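Local coordinates for hypothetical conserved protein (Geobacillus kaustophilus, PDB 2QYH), which is of unknown function but belongs to the haloacid dehalogenase-like hydrolases and may be a magnesium-binding phosphatase, at residues 149-152 with 153-156; 85-88 with 89-93. All blocks are in the same frame, centred on the assembly; numbering follows the deposited sequence.

From the N terminus, the chain reaches interaction 2 first, within helix 84-96, and then interaction 1, in the loop between strand 145-148 and helix 156-161. Each is local, one a pair of helical turns and the other a tight turn, so neither closes a long-range loop, and they follow in series without nesting or crossing. Their centres lie 16 Å apart and their nearest atoms about 8 Å apart. Strand 165-171 of the five-stranded antiparallel sheet serves both: Phe165 and Phe167 meet Leu90 of the helix, and the same strand bears on the 149-156 loop, as do the residues just after helix 84-96.

Interaction 1. Residues 149-152 with 153-156; sequences FCRA and EEEE
Glu154 turns its CG to the side of its own backbone N (chi1 -46°), and its chain then runs extended, which carries the carboxylate back to the amide of Arg151. The backbone here makes a type I beta turn from Arg151 to Glu154, with Ala152 and Glu153 at its corners, in the loop that joins strand 145-148 to helix 156-161. Arg151 N gives its hydrogen almost straight (170°) to Glu154 OE1, at 2.8 Å, and the oxygen receives it on its anti lone pair. The turn's own bond runs from Glu154 N to Arg151 O over 2.9 Å, so main chain and side chain of one glutamate grip both polar backbone atoms of Arg151. Glu155 N adds a weak bond to the same carbonyl. His99 forms a hydrogen bond with Glu154 OE2, so both carboxylate oxygens have a partner.

Glu153 is bent at chi2 (68°), bringing OE1 beside the aliphatic root of Arg151, whose guanidinium leads away. Arg169 pairs with Glu155 OE1 and also bonds to Cys150 O, linking the residues that flank the turn to strand 165-171. Glu155 lies along Ala152, its OE1 3.3 Å from Ala152 CA.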
# COMPACT_ATOMS: atom_id res chain seq x y z
N PHE D 149 5.63 -16.09 -18.15
CA PHE D 149 4.61 -15.57 -19.04
C PHE D 149 4.48 -16.38 -20.32
O PHE D 149 5.31 -16.28 -21.23
CB PHE D 149 4.88 -14.10 -19.34
CG PHE D 149 4.87 -13.24 -18.12
CD1 PHE D 149 5.99 -13.16 -17.30
CD2 PHE D 149 3.72 -12.55 -17.75
CE1 PHE D 149 5.97 -12.41 -16.13
CE2 PHE D 149 3.68 -11.79 -16.58
CZ PHE D 149 4.81 -11.72 -15.77
N CYS D 150 3.44 -17.20 -20.35
CA CYS D 150 3.12 -18.06 -21.47
C CYS D 150 1.68 -18.50 -21.26
O CYS D 150 1.15 -18.40 -20.14
CB CYS D 150 4.04 -19.28 -21.51
SG CYS D 150 3.59 -20.58 -20.34
N ARG D 151 1.05 -19.00 -22.32
CA ARG D 151 -0.33 -19.47 -22.25
C ARG D 151 -0.39 -20.92 -21.78
O ARG D 151 0.61 -21.63 -21.81
CB ARG D 151 -1.00 -19.30 -23.62
CG ARG D 151 -1.12 -17.85 -24.06
CD ARG D 151 -1.58 -17.72 -25.50
NE ARG D 151 -1.68 -16.33 -25.92
CZ ARG D 151 -2.64 -15.49 -25.51
NH1 ARG D 151 -3.58 -15.92 -24.67
NH2 ARG D 151 -2.64 -14.23 -25.93
N ALA D 152 -1.58 -21.34 -21.35
CA ALA D 152 -1.77 -22.70 -20.86
C ALA D 152 -1.38 -23.77 -21.88
O ALA D 152 -1.00 -24.88 -21.51
CB ALA D 152 -3.22 -22.89 -20.41
N GLU D 153 -1.48 -23.43 -23.16
CA GLU D 153 -1.14 -24.36 -24.23
C GLU D 153 0.37 -24.59 -24.33
O GLU D 153 0.81 -25.59 -24.90
CB GLU D 153 -1.64 -23.83 -25.58
CG GLU D 153 -3.13 -23.54 -25.65
CD GLU D 153 -3.54 -22.37 -24.77
OE1 GLU D 153 -3.04 -21.25 -24.99
OE2 GLU D 153 -4.37 -22.58 -23.85
N GLU D 154 1.15 -23.69 -23.75
CA GLU D 154 2.60 -23.78 -23.82
C GLU D 154 3.32 -24.27 -22.55
O GLU D 154 4.52 -24.55 -22.58
CB GLU D 154 3.18 -22.42 -24.21
CG GLU D 154 2.46 -21.75 -25.37
CD GLU D 154 2.85 -20.29 -25.53
OE1 GLU D 154 2.49 -19.46 -24.67
OE2 GLU D 154 3.53 -19.97 -26.53
N GLU D 155 2.59 -24.38 -21.44
CA GLU D 155 3.18 -24.78 -20.16
C GLU D 155 3.66 -26.24 -20.00
O GLU D 155 4.64 -26.48 -19.31
CB GLU D 155 2.23 -24.43 -19.01
CG GLU D 155 0.89 -25.13 -19.09
CD GLU D 155 -0.08 -24.65 -18.04
OE1 GLU D 155 -0.32 -23.42 -17.97
OE2 GLU D 155 -0.62 -25.49 -17.28
N GLU D 156 2.96 -27.18 -20.63
CA GLU D 156 3.32 -28.61 -20.53
C GLU D 156 4.82 -28.89 -20.35
O GLU D 156 5.23 -29.52 -19.37
CB GLU D 156 2.79 -29.37 -21.75
CG GLU D 156 3.29 -30.82 -21.85
CD GLU D 156 2.76 -31.71 -20.74
OE1 GLU D 156 2.91 -31.34 -19.56
OE2 GLU D 156 2.19 -32.78 -21.05

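Interaction 2. Residues 85-88 with 89-93; sequences EKVR and ALTEE
Thr91 N and Thr91 OG1 reach Val87 O from opposite sides of its flat carbonyl group, the amide tilted 24° from the plane and the hydroxyl 35°. Both are donors to Val87 O, Thr91 N at 3.0 Å and Thr91 OG1 at 2.7 Å. The hydroxyl can reach because OG1 stands beside its own backbone N, facing the preceding turn. The other flat groups, the guanidinium of Arg88 and the carboxylate of Glu92, have planes 53° apart. Their chains run side by side and point the same way, yet Glu92 OE2 rests against the methylenes of Arg88, 3.2 Å from CG, while the guanidinium forms a salt bridge with Glu139.

All this is built on consecutive turns of alpha-helix 84-96, where a threonine hydroxyl commonly bonds to the carbonyl four residues back. Leu90 N bonds to Lys86 O at 3.0 Å and Glu92 N to Arg88 O at the same distance. Val87 and Thr91 both touch Phe103 of strand 101-104, in the antiparallel sheet, and Tyr138 of helix 137-140, so this helical face packs against both. Between those two residues, Val87 CG1 lies 4.2 Å from Thr91 OG1.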
# COMPACT_ATOMS: atom_id res chain seq x y z
N GLU D 85 20.00 -22.51 -9.15
CA GLU D 85 20.38 -23.40 -10.24
C GLU D 85 19.19 -23.60 -11.19
O GLU D 85 19.29 -23.36 -12.39
CB GLU D 85 20.80 -24.75 -9.66
CG GLU D 85 21.13 -25.82 -10.69
CD GLU D 85 20.92 -27.22 -10.13
OE1 GLU D 85 21.39 -27.49 -9.01
OE2 GLU D 85 20.29 -28.05 -10.82
N LYS D 86 18.07 -24.04 -10.62
CA LYS D 86 16.87 -24.29 -11.40
C LYS D 86 16.24 -23.02 -11.95
O LYS D 86 15.62 -23.05 -13.02
CB LYS D 86 15.87 -25.07 -10.56
CG LYS D 86 16.33 -26.49 -10.23
CD LYS D 86 16.55 -27.30 -11.50
CE LYS D 86 17.16 -28.67 -11.22
NZ LYS D 86 17.43 -29.42 -12.48
N VAL D 87 16.38 -21.91 -11.23
CA VAL D 87 15.83 -20.65 -11.70
C VAL D 87 16.55 -20.27 -13.00
O VAL D 87 15.92 -19.83 -13.97
CB VAL D 87 16.01 -19.51 -10.66
CG1 VAL D 87 15.60 -18.17 -11.26
CG2 VAL D 87 15.16 -19.79 -9.43
N ARG D 88 17.87 -20.45 -13.03
CA ARG D 88 18.66 -20.14 -14.21
C ARG D 88 18.25 -20.98 -15.42
O ARG D 88 18.08 -20.45 -16.52
CB ARG D 88 20.15 -20.35 -13.93
CG ARG D 88 21.04 -19.91 -15.07
CD ARG D 88 22.51 -20.16 -14.78
NE ARG D 88 22.93 -19.59 -13.51
CZ ARG D 88 23.13 -20.29 -12.40
NH1 ARG D 88 22.95 -21.61 -12.41
NH2 ARG D 88 23.52 -19.69 -11.28
N ALA D 89 18.08 -22.28 -15.22
CA ALA D 89 17.68 -23.19 -16.30
C ALA D 89 16.31 -22.80 -16.87
O ALA D 89 16.14 -22.70 -18.09
CB ALA D 89 17.63 -24.64 -15.80
N LEU D 90 15.35 -22.58 -15.98
CA LEU D 90 14.00 -22.20 -16.38
C LEU D 90 14.02 -20.92 -17.21
O LEU D 90 13.30 -20.80 -18.20
CB LEU D 90 13.12 -22.00 -15.15
CG LEU D 90 11.63 -22.35 -15.26
CD1 LEU D 90 10.91 -21.91 -14.00
CD2 LEU D 90 11.01 -21.67 -16.47
N THR D 91 14.85 -19.96 -16.80
CA THR D 91 14.94 -18.69 -17.50
C THR D 91 15.51 -18.88 -18.91
O THR D 91 14.96 -18.36 -19.89
CB THR D 91 15.85 -17.69 -16.74
OG1 THR D 91 15.40 -17.58 -15.39
CG2 THR D 91 15.79 -16.32 -17.39
N GLU D 92 16.60 -19.64 -19.01
CA GLU D 92 17.21 -19.88 -20.31
C GLU D 92 16.29 -20.65 -21.23
O GLU D 92 16.06 -20.25 -22.37
CB GLU D 92 18.55 -20.60 -20.13
CG GLU D 92 19.68 -19.66 -19.73
CD GLU D 92 20.92 -20.39 -19.25
OE1 GLU D 92 21.35 -21.34 -19.94
OE2 GLU D 92 21.46 -20.01 -18.20
N GLU D 93 15.74 -21.76 -20.73
CA GLU D 93 14.84 -22.56 -21.54
C GLU D 93 13.63 -21.74 -21.99
O GLU D 93 13.26 -21.76 -23.17
CB GLU D 93 14.38 -23.81 -20.77
CG GLU D 93 13.41 -24.69 -21.55
CD GLU D 93 13.14 -26.02 -20.89
OE1 GLU D 93 12.16 -26.69 -21.28
OE2 GLU D 93 13.91 -26.41 -19.98